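Local atomic coordinates of conserved hypothetical protein (Methanosarcina mazei, PDB entry 2NR4), a protein that is of unknown function but binds flavin mononucleotide in a closed antiparallel beta-barrel. Residues I33-N43 against N69-V80; E54-K62 against N129-V139. All coordinates share one frame; numbering follows the deposited sequence.

Overall arrangement
The two contacts illustrate how one barrel can both close on itself and carry a cofactor. Contact 1 joins strand 29-37 to strand 75-79, the first and last in the order of six strands, and adds the end of helix 65-73. Contact 2 pairs strand 57-61 with strand 133-145 elsewhere round the same barrel. Their centres lie about 14 Å apart, and they meet where the helix packs on the sheet: V70 CG2 is 3.8 Å from L60 CD1. Both reach the flavin mononucleotide at different ends. N43 of contact 1 stands by the phosphate, while R59 and F61 of contact 2 bind the isoalloxazine ring. H65, T66 and T91 help complete the site.

Contact 1 of 2, residues I33-N43 against N69-V80; sequences IIASTGFEHPN and NVLKEKCLASNV. With FMN (flavin mononucleotide), chain C.
The seam that closes the barrel runs through this contact, with I34 and S36 of the first strand bonded to N79 and A77 of the last, antiparallel. S36 and A77 form a regular hydrogen-bonded pair, S36 N to A77 O at 2.9 Å and A77 N to S36 O at 3.0 Å. The amide of N79, its CG turned beside the backbone N (chi1 -61°), reaches across to strand 33-37: both N-H groups of ND2 are used in the amide plane, one on I34 O (2.9 Å) and one on S36 OG (3.0 Å). S36 OG also bonds P111 O, and N79 OD1 takes L113 N.

The helix end holds the end of the strand and the turn after it. T37 OG1 lies in the amide plane of N69, 2.9 Å from ND2. E73 OE1 receives F39 N on its syn side at 2.8 Å. The two side chains slide past each other in opposite directions, ring and carboxylate planes 59° apart, with E73 CB at the ring edge and OE1 oblique to it. Waters link G38 N to OE1 and E40 N to OE2. These donors would favour the charged form of E73, while the buried amide of N79 has all its polar atoms bonded.

Contact 2 of 2, residues E54-K62 against N129-V139; sequences ERPFVRLFK and NTDQSLVADLV. With FMN (flavin mononucleotide), chain C.
The ring of F57 has V135 CG1 obliquely placed, 4.0 Å from CD1, and NE of R59 in its plane at the edge; the guanidinium of R59 in turn has T130 OG1 near its plane at the edge and V135 CG2 oblique to it, 3.7 Å from NH1. F61 has Q132 O at its ring edge, with FMN O2 and S133 OG oblique. F57 and R59 each run side by side with V135, pointing the same way, and the two methyls of the valine serve different partners, CG1 the ring and CG2 the guanidinium. F57 CG sits between the backbone N and carbonyl carbon (chi1 64°), which directs the ring toward V135. The chain of K62 bends at chi3 and lays CE against Q132, 3.4 Å from its C.

Beneath these groups the strands pair in antiparallel register. L60 and L134 exchange hydrogen bonds, L60 N to L134 O and L134 N to L60 O, both 2.8 Å; V58 and A136 do the same, and L138 N reaches P56 O. On the face of V58 and L60, V58 CG1 meets L138 CD1. OD2 of D137 is salt-bridged to R128 and hydrogen-bonded to N126.

The edge of strand 57-61 turned from 133-139, beyond its pairing with 43-51, reads the flavin. FMN N3 donates to R59 O (2.8 Å), and F61 N donates to FMN O2 (2.7 Å, 167°), while CD2 of F61 lies 3.5 Å from FMN C2. An acceptor and a donor of one backbone thus match the donor and acceptor of the pyrimidine edge, and the bond to O2 might help polarise that carbonyl.

Contact 1 of 2, residues I33-N43 against N69-V80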
loop_
_atom_site.group_PDB
_atom_site.type_symbol
_atom_site.label_atom_id
_atom_site.label_comp_id
_atom_site.label_asym_id
_atom_site.label_seq_id
_atom_site.Cartn_x
_atom_site.Cartn_y
_atom_site.Cartn_z
ATOM N N ILE A 33 -6.386 6.515 5.964
ATOM C CA ILE A 33 -6.382 5.975 7.320
ATOM C C ILE A 33 -7.822 5.694 7.764
ATOM O O ILE A 33 -8.761 5.989 7.055
ATOM C CB ILE A 33 -5.657 6.926 8.288
ATOM C CG1 ILE A 33 -6.152 8.383 8.165
ATOM C CG2 ILE A 33 -4.100 6.836 8.032
ATOM C CD1 ILE A 33 -7.473 8.688 8.847
ATOM N N ILE A 34 -7.990 5.126 8.944
ATOM C CA ILE A 34 -9.347 5.080 9.482
ATOM C C ILE A 34 -9.423 6.135 10.584
ATOM O O ILE A 34 -8.646 6.126 11.520
ATOM C CB ILE A 34 -9.641 3.684 10.013
ATOM C CG1 ILE A 34 -9.671 2.714 8.805
ATOM C CG2 ILE A 34 -10.973 3.694 10.841
ATOM C CD1 ILE A 34 -9.590 1.295 9.198
ATOM N N ALA A 35 -10.378 7.030 10.476
ATOM C CA ALA A 35 -10.485 8.121 11.440
ATOM C C ALA A 35 -11.405 7.676 12.562
ATOM O O ALA A 35 -12.510 7.219 12.274
ATOM C CB ALA A 35 -11.082 9.302 10.767
ATOM N N SER A 36 -10.966 7.836 13.817
ATOM C CA SER A 36 -11.881 7.560 14.967
ATOM C C SER A 36 -12.373 8.899 15.515
ATOM O O SER A 36 -11.600 9.854 15.635
ATOM C CB SER A 36 -11.198 6.751 16.081
ATOM O OG SER A 36 -9.922 7.266 16.428
ATOM N N THR A 37 -13.651 8.966 15.877
ATOM C CA THR A 37 -14.213 10.220 16.393
ATOM C C THR A 37 -15.243 9.804 17.464
ATOM O O THR A 37 -15.577 8.626 17.561
ATOM C CB THR A 37 -14.984 11.004 15.311
ATOM O OG1 THR A 37 -15.938 10.161 14.615
ATOM C CG2 THR A 37 -14.052 11.755 14.298
ATOM N N GLY A 38 -15.769 10.767 18.220
ATOM C CA GLY A 38 -16.923 10.483 19.078
ATOM C C GLY A 38 -16.548 10.197 20.509
ATOM O O GLY A 38 -16.423 9.053 20.898
ATOM N N PHE A 39 -16.358 11.266 21.264
ATOM C CA PHE A 39 -16.164 11.228 22.695
ATOM C C PHE A 39 -17.199 10.315 23.346
ATOM O O PHE A 39 -16.831 9.385 24.081
ATOM C CB PHE A 39 -16.290 12.660 23.261
ATOM C CG PHE A 39 -15.000 13.443 23.279
ATOM C CD1 PHE A 39 -13.999 13.151 24.212
ATOM C CD2 PHE A 39 -14.809 14.530 22.413
ATOM C CE1 PHE A 39 -12.802 13.905 24.247
ATOM C CE2 PHE A 39 -13.617 15.287 22.435
ATOM C CZ PHE A 39 -12.619 14.972 23.362
ATOM N N GLU A 40 -18.476 10.523 23.009
ATOM C CA GLU A 40 -19.604 9.875 23.702
ATOM C C GLU A 40 -20.096 8.561 23.089
ATOM O O GLU A 40 -20.852 7.833 23.706
ATOM C CB GLU A 40 -20.795 10.843 23.748
ATOM C CG GLU A 40 -20.572 12.090 24.578
ATOM C CD GLU A 40 -21.765 13.039 24.522
ATOM O OE1 GLU A 40 -22.933 12.583 24.310
ATOM O OE2 GLU A 40 -21.541 14.255 24.694
ATOM N N HIS A 41 -19.700 8.284 21.852
ATOM C CA HIS A 41 -20.013 7.045 21.184
ATOM C C HIS A 41 -18.966 6.919 20.065
ATOM O O HIS A 41 -19.020 7.678 19.102
ATOM C CB HIS A 41 -21.401 7.020 20.561
ATOM C CG HIS A 41 -21.659 5.771 19.765
ATOM N ND1 HIS A 41 -22.060 4.584 20.340
ATOM C CD2 HIS A 41 -21.499 5.507 18.445
ATOM C CE1 HIS A 41 -22.172 3.655 19.407
ATOM N NE2 HIS A 41 -21.827 4.187 18.249
ATOM N N PRO A 42 -18.013 6.003 20.224
ATOM C CA PRO A 42 -16.917 5.953 19.228
ATOM C C PRO A 42 -17.392 5.469 17.878
ATOM O O PRO A 42 -18.200 4.521 17.770
ATOM C CB PRO A 42 -15.924 4.966 19.842
ATOM C CG PRO A 42 -16.778 4.064 20.757
ATOM C CD PRO A 42 -17.857 4.982 21.276
ATOM N N ASN A 43 -16.831 6.102 16.841
ATOM C CA ASN A 43 -17.168 5.822 15.468
ATOM C C ASN A 43 -15.863 5.737 14.688
ATOM O O ASN A 43 -14.876 6.422 15.021
ATOM C CB ASN A 43 -17.918 7.020 14.892
ATOM C CG ASN A 43 -18.387 6.769 13.479
ATOM O OD1 ASN A 43 -17.878 7.357 12.489
ATOM N ND2 ASN A 43 -19.347 5.884 13.361
ATOM N N ASN A 69 -19.432 14.447 14.278
ATOM C CA ASN A 69 -18.592 14.440 15.469
ATOM C C ASN A 69 -17.536 15.556 15.436
ATOM O O ASN A 69 -17.234 16.166 16.466
ATOM C CB ASN A 69 -17.922 13.082 15.682
ATOM C CG ASN A 69 -18.891 11.979 16.076
ATOM O OD1 ASN A 69 -19.984 12.244 16.575
ATOM N ND2 ASN A 69 -18.486 10.728 15.873
ATOM N N VAL A 70 -16.988 15.820 14.252
ATOM C CA VAL A 70 -16.029 16.910 14.110
ATOM C C VAL A 70 -16.665 18.279 14.365
ATOM O O VAL A 70 -16.132 19.112 15.109
ATOM C CB VAL A 70 -15.337 16.844 12.762
ATOM C CG1 VAL A 70 -14.568 18.139 12.497
ATOM C CG2 VAL A 70 -14.375 15.609 12.756
ATOM N N LEU A 71 -17.818 18.482 13.773
ATOM C CA LEU A 71 -18.614 19.664 14.024
ATOM C C LEU A 71 -18.847 19.915 15.522
ATOM O O LEU A 71 -18.566 21.006 15.994
ATOM C CB LEU A 71 -19.947 19.533 13.286
ATOM C CG LEU A 71 -20.164 20.337 12.015
ATOM C CD1 LEU A 71 -19.081 20.134 10.975
ATOM C CD2 LEU A 71 -21.521 19.946 11.449
ATOM N N LYS A 72 -19.320 18.912 16.261
ATOM C CA LYS A 72 -19.574 19.064 17.690
ATOM C C LYS A 72 -18.331 19.106 18.570
ATOM O O LYS A 72 -18.242 19.941 19.472
ATOM C CB LYS A 72 -20.450 17.944 18.220
ATOM C CG LYS A 72 -20.767 18.132 19.720
ATOM C CD LYS A 72 -21.217 16.845 20.379
ATOM C CE LYS A 72 -22.177 17.153 21.512
ATOM N NZ LYS A 72 -22.894 15.917 21.916
ATOM N N GLU A 73 -17.402 18.178 18.332
ATOM C CA GLU A 73 -16.302 17.929 19.250
ATOM C C GLU A 73 -14.975 18.515 18.828
ATOM O O GLU A 73 -14.082 18.680 19.661
ATOM C CB GLU A 73 -16.165 16.429 19.494
ATOM C CG GLU A 73 -17.413 15.868 20.185
ATOM C CD GLU A 73 -17.391 14.372 20.349
ATOM O OE1 GLU A 73 -16.377 13.719 19.994
ATOM O OE2 GLU A 73 -18.411 13.837 20.843
ATOM N N LYS A 74 -14.832 18.791 17.533
ATOM C CA LYS A 74 -13.567 19.325 16.934
ATOM C C LYS A 74 -12.307 18.527 17.279
ATOM O O LYS A 74 -11.205 19.078 17.560
ATOM C CB LYS A 74 -13.388 20.823 17.202
ATOM C CG LYS A 74 -14.510 21.688 16.603
ATOM C CD LYS A 74 -15.593 21.855 17.667
ATOM C CE LYS A 74 -16.500 23.036 17.390
ATOM N NZ LYS A 74 -17.643 22.996 18.364
ATOM N N CYS A 75 -12.464 17.216 17.226
ATOM C CA CYS A 75 -11.369 16.292 17.501
ATOM C C CYS A 75 -11.574 15.034 16.675
ATOM O O CYS A 75 -12.721 14.575 16.459
ATOM C CB CYS A 75 -11.315 15.922 18.989
ATOM S SG CYS A 75 -9.911 14.931 19.575
ATOM N N LEU A 76 -10.453 14.490 16.202
ATOM C CA LEU A 76 -10.463 13.283 15.332
ATOM C C LEU A 76 -9.099 12.645 15.440
ATOM O O LEU A 76 -8.094 13.362 15.553
ATOM C CB LEU A 76 -10.805 13.710 13.901
ATOM C CG LEU A 76 -10.566 12.858 12.650
ATOM C CD1 LEU A 76 -11.366 13.485 11.517
ATOM C CD2 LEU A 76 -9.060 12.727 12.265
ATOM N N ALA A 77 -9.025 11.314 15.410
ATOM C CA ALA A 77 -7.727 10.644 15.462
ATOM C C ALA A 77 -7.512 9.841 14.166
ATOM O O ALA A 77 -8.435 9.204 13.677
ATOM C CB ALA A 77 -7.673 9.700 16.639
ATOM N N SER A 78 -6.313 9.927 13.597
ATOM C CA SER A 78 -5.937 8.988 12.565
ATOM C C SER A 78 -5.592 7.636 13.175
ATOM O O SER A 78 -4.985 7.553 14.257
ATOM C CB SER A 78 -4.693 9.534 11.822
ATOM O OG SER A 78 -3.607 9.759 12.718
ATOM N N ASN A 79 -5.914 6.568 12.464
ATOM C CA ASN A 79 -5.489 5.199 12.782
ATOM C C ASN A 79 -4.951 4.514 11.523
ATOM O O ASN A 79 -5.715 4.283 10.564
ATOM C CB ASN A 79 -6.661 4.356 13.280
ATOM C CG ASN A 79 -7.273 4.943 14.560
ATOM O OD1 ASN A 79 -6.844 4.605 15.665
ATOM N ND2 ASN A 79 -8.211 5.878 14.405
ATOM N N VAL A 80 -3.677 4.163 11.560
ATOM C CA VAL A 80 -3.058 3.434 10.427
ATOM C C VAL A 80 -3.424 1.971 10.535
ATOM O O VAL A 80 -3.181 1.335 11.574
ATOM C CB VAL A 80 -1.503 3.608 10.355
ATOM C CG1 VAL A 80 -0.932 2.684 9.252
ATOM C CG2 VAL A 80 -1.137 5.089 10.117
HETATM N N1 FMN C . -15.123 10.366 3.327
HETATM C C2 FMN C . -14.804 11.677 3.612
HETATM O O2 FMN C . -15.695 12.423 4.009
HETATM N N3 FMN C . -13.521 12.142 3.422
HETATM C C4 FMN C . -12.530 11.288 2.963
HETATM O O4 FMN C . -11.351 11.619 2.994
HETATM C C4A FMN C . -12.842 9.959 2.683
HETATM N N5 FMN C . -11.872 9.088 2.215
HETATM C C5A FMN C . -12.177 7.759 1.953
HETATM C C6 FMN C . -11.178 6.889 1.498
HETATM C C7 FMN C . -11.471 5.558 1.236
HETATM C C7M FMN C . -10.387 4.677 0.681
HETATM C C8 FMN C . -12.794 5.100 1.416
HETATM C C8M FMN C . -13.135 3.661 1.308
HETATM C C9 FMN C . -13.802 5.965 1.865
HETATM C C9A FMN C . -13.482 7.306 2.148
HETATM N N10 FMN C . -14.462 8.189 2.603
HETATM C C10 FMN C . -14.148 9.506 2.867
HETATM C "C1'" FMN C . -15.897 7.757 2.661
HETATM C "C2'" FMN C . -16.226 7.374 4.098
HETATM O "O2'" FMN C . -15.277 6.456 4.569
HETATM C "C3'" FMN C . -17.574 6.692 4.108
HETATM O "O3'" FMN C . -18.547 7.616 3.654
HETATM C "C4'" FMN C . -17.907 6.141 5.493
HETATM O "O4'" FMN C . -19.020 5.304 5.300
HETATM C "C5'" FMN C . -18.236 7.253 6.499
HETATM O "O5'" FMN C . -18.874 6.714 7.638
HETATM P P FMN C . -19.256 7.551 8.976
HETATM O O1P FMN C . -20.704 8.023 8.755
HETATM O O2P FMN C . -18.342 8.796 9.064
HETATM O O3P FMN C . -19.202 6.578 10.155
HETATM O O HOH W 1 -14.917 13.517 17.626
HETATM O O HOH W 2 -19.906 11.534 20.416
HETATM O O HOH W 3 -20.410 8.797 16.978
#

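Contact 2 of 2, residues E54-K62 against N129-V139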
loop_
_atom_site.group_PDB
_atom_site.type_symbol
_atom_site.label_atom_id
_atom_site.label_comp_id
_atom_site.label_asym_id
_atom_site.label_seq_id
_atom_site.Cartn_x
_atom_site.Cartn_y
_atom_site.Cartn_z
ATOM N N GLU A 54 2.010 22.137 4.547
ATOM C CA GLU A 54 1.690 22.866 5.783
ATOM C C GLU A 54 1.045 21.932 6.827
ATOM O O GLU A 54 1.503 20.787 6.991
ATOM C CB GLU A 54 0.860 24.107 5.454
ATOM C CG GLU A 54 1.550 25.061 4.420
ATOM C CD GLU A 54 2.949 25.547 4.867
ATOM O OE1 GLU A 54 3.107 25.924 6.053
ATOM O OE2 GLU A 54 3.895 25.543 4.034
ATOM N N ARG A 55 0.026 22.405 7.548
ATOM C CA ARG A 55 -0.670 21.520 8.461
ATOM C C ARG A 55 -1.483 20.517 7.628
ATOM O O ARG A 55 -1.989 20.878 6.556
ATOM C CB ARG A 55 -1.625 22.272 9.406
ATOM C CG ARG A 55 -0.924 23.251 10.378
ATOM C CD ARG A 55 -1.891 23.751 11.482
ATOM N NE ARG A 55 -1.258 24.848 12.244
ATOM C CZ ARG A 55 -0.436 24.644 13.266
ATOM N NH1 ARG A 55 -0.150 23.395 13.654
ATOM N NH2 ARG A 55 0.125 25.669 13.883
ATOM N N PRO A 56 -1.612 19.278 8.133
ATOM C CA PRO A 56 -2.506 18.338 7.453
ATOM C C PRO A 56 -3.924 18.828 7.567
ATOM O O PRO A 56 -4.226 19.643 8.483
ATOM C CB PRO A 56 -2.363 17.040 8.223
ATOM C CG PRO A 56 -1.551 17.316 9.420
ATOM C CD PRO A 56 -0.962 18.695 9.317
ATOM N N PHE A 57 -4.781 18.356 6.662
ATOM C CA PHE A 57 -6.201 18.696 6.697
ATOM C C PHE A 57 -7.089 17.567 6.177
ATOM O O PHE A 57 -6.600 16.597 5.578
ATOM C CB PHE A 57 -6.519 19.963 5.943
ATOM C CG PHE A 57 -6.256 19.906 4.452
ATOM C CD1 PHE A 57 -7.300 19.687 3.571
ATOM C CD2 PHE A 57 -4.980 20.173 3.950
ATOM C CE1 PHE A 57 -7.067 19.658 2.187
ATOM C CE2 PHE A 57 -4.734 20.158 2.563
ATOM C CZ PHE A 57 -5.775 19.912 1.699
ATOM N N VAL A 58 -8.386 17.697 6.439
ATOM C CA VAL A 58 -9.348 16.677 6.006
ATOM C C VAL A 58 -10.472 17.346 5.267
ATOM O O VAL A 58 -10.791 18.501 5.528
ATOM C CB VAL A 58 -9.953 15.776 7.179
ATOM C CG1 VAL A 58 -8.954 14.851 7.738
ATOM C CG2 VAL A 58 -10.603 16.631 8.302
ATOM N N ARG A 59 -11.077 16.609 4.327
ATOM C CA ARG A 59 -12.242 17.107 3.629
ATOM C C ARG A 59 -13.261 16.051 3.949
ATOM O O ARG A 59 -13.117 14.899 3.519
ATOM C CB ARG A 59 -12.032 17.157 2.101
ATOM C CG ARG A 59 -10.920 18.050 1.598
ATOM C CD ARG A 59 -11.093 18.381 0.074
ATOM N NE ARG A 59 -9.998 19.226 -0.448
ATOM C CZ ARG A 59 -10.063 20.546 -0.639
ATOM N NH1 ARG A 59 -11.181 21.215 -0.409
ATOM N NH2 ARG A 59 -8.998 21.205 -1.096
ATOM N N LEU A 60 -14.245 16.407 4.756
ATOM C CA LEU A 60 -15.281 15.454 5.138
ATOM C C LEU A 60 -16.599 15.729 4.393
ATOM O O LEU A 60 -17.106 16.844 4.387
ATOM C CB LEU A 60 -15.513 15.508 6.647
ATOM C CG LEU A 60 -14.314 15.589 7.580
ATOM C CD1 LEU A 60 -14.761 15.979 8.974
ATOM C CD2 LEU A 60 -13.642 14.225 7.632
ATOM N N PHE A 61 -17.154 14.700 3.767
ATOM C CA PHE A 61 -18.467 14.769 3.159
ATOM C C PHE A 61 -19.529 15.101 4.206
ATOM O O PHE A 61 -19.583 14.493 5.281
ATOM C CB PHE A 61 -18.790 13.442 2.458
ATOM C CG PHE A 61 -17.988 13.217 1.205
ATOM C CD1 PHE A 61 -18.038 14.144 0.158
ATOM C CD2 PHE A 61 -17.192 12.091 1.065
ATOM C CE1 PHE A 61 -17.300 13.947 -1.015
ATOM C CE2 PHE A 61 -16.442 11.887 -0.086
ATOM C CZ PHE A 61 -16.492 12.818 -1.137
ATOM N N LYS A 62 -20.348 16.107 3.920
ATOM C CA LYS A 62 -21.324 16.537 4.891
ATOM C C LYS A 62 -22.360 15.431 5.088
ATOM O O LYS A 62 -22.738 14.761 4.128
ATOM C CB LYS A 62 -22.010 17.831 4.443
ATOM C CG LYS A 62 -21.140 19.063 4.484
ATOM C CD LYS A 62 -21.946 20.348 4.236
ATOM C CE LYS A 62 -21.574 20.972 2.891
ATOM N NZ LYS A 62 -22.168 22.330 2.672
ATOM N N ASN A 129 -16.782 25.405 5.287
ATOM C CA ASN A 129 -17.469 24.695 4.217
ATOM C C ASN A 129 -16.884 25.070 2.878
ATOM O O ASN A 129 -16.653 26.259 2.585
ATOM C CB ASN A 129 -18.951 25.008 4.227
ATOM C CG ASN A 129 -19.629 24.573 5.493
ATOM O OD1 ASN A 129 -20.517 25.262 5.983
ATOM N ND2 ASN A 129 -19.222 23.427 6.040
ATOM N N THR A 130 -16.594 24.060 2.078
ATOM C CA THR A 130 -16.389 24.260 0.648
ATOM C C THR A 130 -17.075 23.161 -0.130
ATOM O O THR A 130 -16.823 21.968 0.106
ATOM C CB THR A 130 -14.893 24.388 0.199
ATOM O OG1 THR A 130 -14.642 23.473 -0.879
ATOM C CG2 THR A 130 -13.916 24.113 1.334
ATOM N N ASP A 131 -17.937 23.591 -1.052
ATOM C CA ASP A 131 -18.669 22.718 -1.948
ATOM C C ASP A 131 -19.708 21.978 -1.127
ATOM O O ASP A 131 -20.578 22.596 -0.498
ATOM C CB ASP A 131 -17.715 21.751 -2.673
ATOM C CG ASP A 131 -16.632 22.479 -3.481
ATOM O OD1 ASP A 131 -16.554 23.735 -3.425
ATOM O OD2 ASP A 131 -15.852 21.789 -4.180
ATOM N N GLN A 132 -19.603 20.659 -1.106
ATOM C CA GLN A 132 -20.485 19.863 -0.272
ATOM C C GLN A 132 -19.656 19.137 0.804
ATOM O O GLN A 132 -19.950 17.991 1.215
ATOM C CB GLN A 132 -21.341 18.953 -1.159
ATOM C CG GLN A 132 -21.807 19.700 -2.444
ATOM C CD GLN A 132 -23.202 19.327 -2.935
ATOM O OE1 GLN A 132 -23.719 18.237 -2.646
ATOM N NE2 GLN A 132 -23.819 20.238 -3.696
ATOM N N SER A 133 -18.626 19.851 1.270
ATOM C CA SER A 133 -17.645 19.310 2.195
ATOM C C SER A 133 -17.357 20.255 3.343
ATOM O O SER A 133 -17.559 21.471 3.234
ATOM C CB SER A 133 -16.321 19.032 1.483
ATOM O OG SER A 133 -16.321 17.732 0.933
ATOM N N LEU A 134 -16.919 19.675 4.455
ATOM C CA LEU A 134 -16.391 20.457 5.543
ATOM C C LEU A 134 -14.893 20.208 5.553
ATOM O O LEU A 134 -14.443 19.060 5.645
ATOM C CB LEU A 134 -16.998 20.004 6.852
ATOM C CG LEU A 134 -16.392 20.683 8.081
ATOM C CD1 LEU A 134 -16.965 22.128 8.229
ATOM C CD2 LEU A 134 -16.645 19.827 9.316
ATOM N N VAL A 135 -14.125 21.284 5.456
ATOM C CA VAL A 135 -12.666 21.190 5.523
ATOM C C VAL A 135 -12.243 21.664 6.915
ATOM O O VAL A 135 -12.827 22.622 7.458
ATOM C CB VAL A 135 -12.011 22.000 4.423
ATOM C CG1 VAL A 135 -10.494 21.862 4.469
ATOM C CG2 VAL A 135 -12.544 21.553 3.057
ATOM N N ALA A 136 -11.280 20.959 7.480
ATOM C CA ALA A 136 -10.639 21.313 8.758
ATOM C C ALA A 136 -9.142 21.050 8.695
ATOM O O ALA A 136 -8.708 20.015 8.180
ATOM C CB ALA A 136 -11.253 20.502 9.902
ATOM N N ASP A 137 -8.343 21.966 9.241
ATOM C CA ASP A 137 -6.926 21.673 9.446
ATOM C C ASP A 137 -6.769 20.902 10.746
ATOM O O ASP A 137 -7.700 20.916 11.587
ATOM C CB ASP A 137 -6.115 22.974 9.453
ATOM C CG ASP A 137 -6.395 23.813 8.235
ATOM O OD1 ASP A 137 -6.253 23.278 7.114
ATOM O OD2 ASP A 137 -6.795 25.000 8.369
ATOM N N LEU A 138 -5.627 20.235 10.919
ATOM C CA LEU A 138 -5.387 19.333 12.021
ATOM C C LEU A 138 -4.148 19.683 12.822
ATOM O O LEU A 138 -3.043 19.786 12.269
ATOM C CB LEU A 138 -5.236 17.897 11.525
ATOM C CG LEU A 138 -6.450 17.321 10.759
ATOM C CD1 LEU A 138 -6.112 15.927 10.288
ATOM C CD2 LEU A 138 -7.729 17.281 11.620
ATOM N N VAL A 139 -4.337 19.814 14.130
ATOM C CA VAL A 139 -3.222 20.136 15.038
ATOM C C VAL A 139 -3.026 18.926 15.999
ATOM O O VAL A 139 -3.948 18.591 16.741
ATOM C CB VAL A 139 -3.543 21.423 15.849
ATOM C CG1 VAL A 139 -2.360 21.742 16.754
ATOM C CG2 VAL A 139 -3.904 22.605 14.915
HETATM N N1 FMN C . -15.123 10.366 3.327
HETATM C C2 FMN C . -14.804 11.677 3.612
HETATM O O2 FMN C . -15.695 12.423 4.009
HETATM N N3 FMN C . -13.521 12.142 3.422
HETATM C C4 FMN C . -12.530 11.288 2.963
HETATM O O4 FMN C . -11.351 11.619 2.994
HETATM C C4A FMN C . -12.842 9.959 2.683
HETATM N N5 FMN C . -11.872 9.088 2.215
HETATM C C5A FMN C . -12.177 7.759 1.953
HETATM C C6 FMN C . -11.178 6.889 1.498
HETATM C C7 FMN C . -11.471 5.558 1.236
HETATM C C7M FMN C . -10.387 4.677 0.681
HETATM C C8 FMN C . -12.794 5.100 1.416
HETATM C C8M FMN C . -13.135 3.661 1.308
HETATM C C9 FMN C . -13.802 5.965 1.865
HETATM C C9A FMN C . -13.482 7.306 2.148
HETATM N N10 FMN C . -14.462 8.189 2.603
HETATM C C10 FMN C . -14.148 9.506 2.867
HETATM C "C1'" FMN C . -15.897 7.757 2.661
HETATM C "C2'" FMN C . -16.226 7.374 4.098
HETATM O "O2'" FMN C . -15.277 6.456 4.569
HETATM C "C3'" FMN C . -17.574 6.692 4.108
HETATM O "O3'" FMN C . -18.547 7.616 3.654
HETATM C "C4'" FMN C . -17.907 6.141 5.493
HETATM O "O4'" FMN C . -19.020 5.304 5.300
HETATM C "C5'" FMN C . -18.236 7.253 6.499
HETATM O "O5'" FMN C . -18.874 6.714 7.638
HETATM P P FMN C . -19.256 7.551 8.976
HETATM O O1P FMN C . -20.704 8.023 8.755
HETATM O O2P FMN C . -18.342 8.796 9.064
HETATM O O3P FMN C . -19.202 6.578 10.155
HETATM O O HOH W 4 -3.675 23.020 6.134
HETATM O O HOH W 5 -0.543 20.817 12.410
HETATM O O HOH W 6 -23.359 23.191 -0.345
#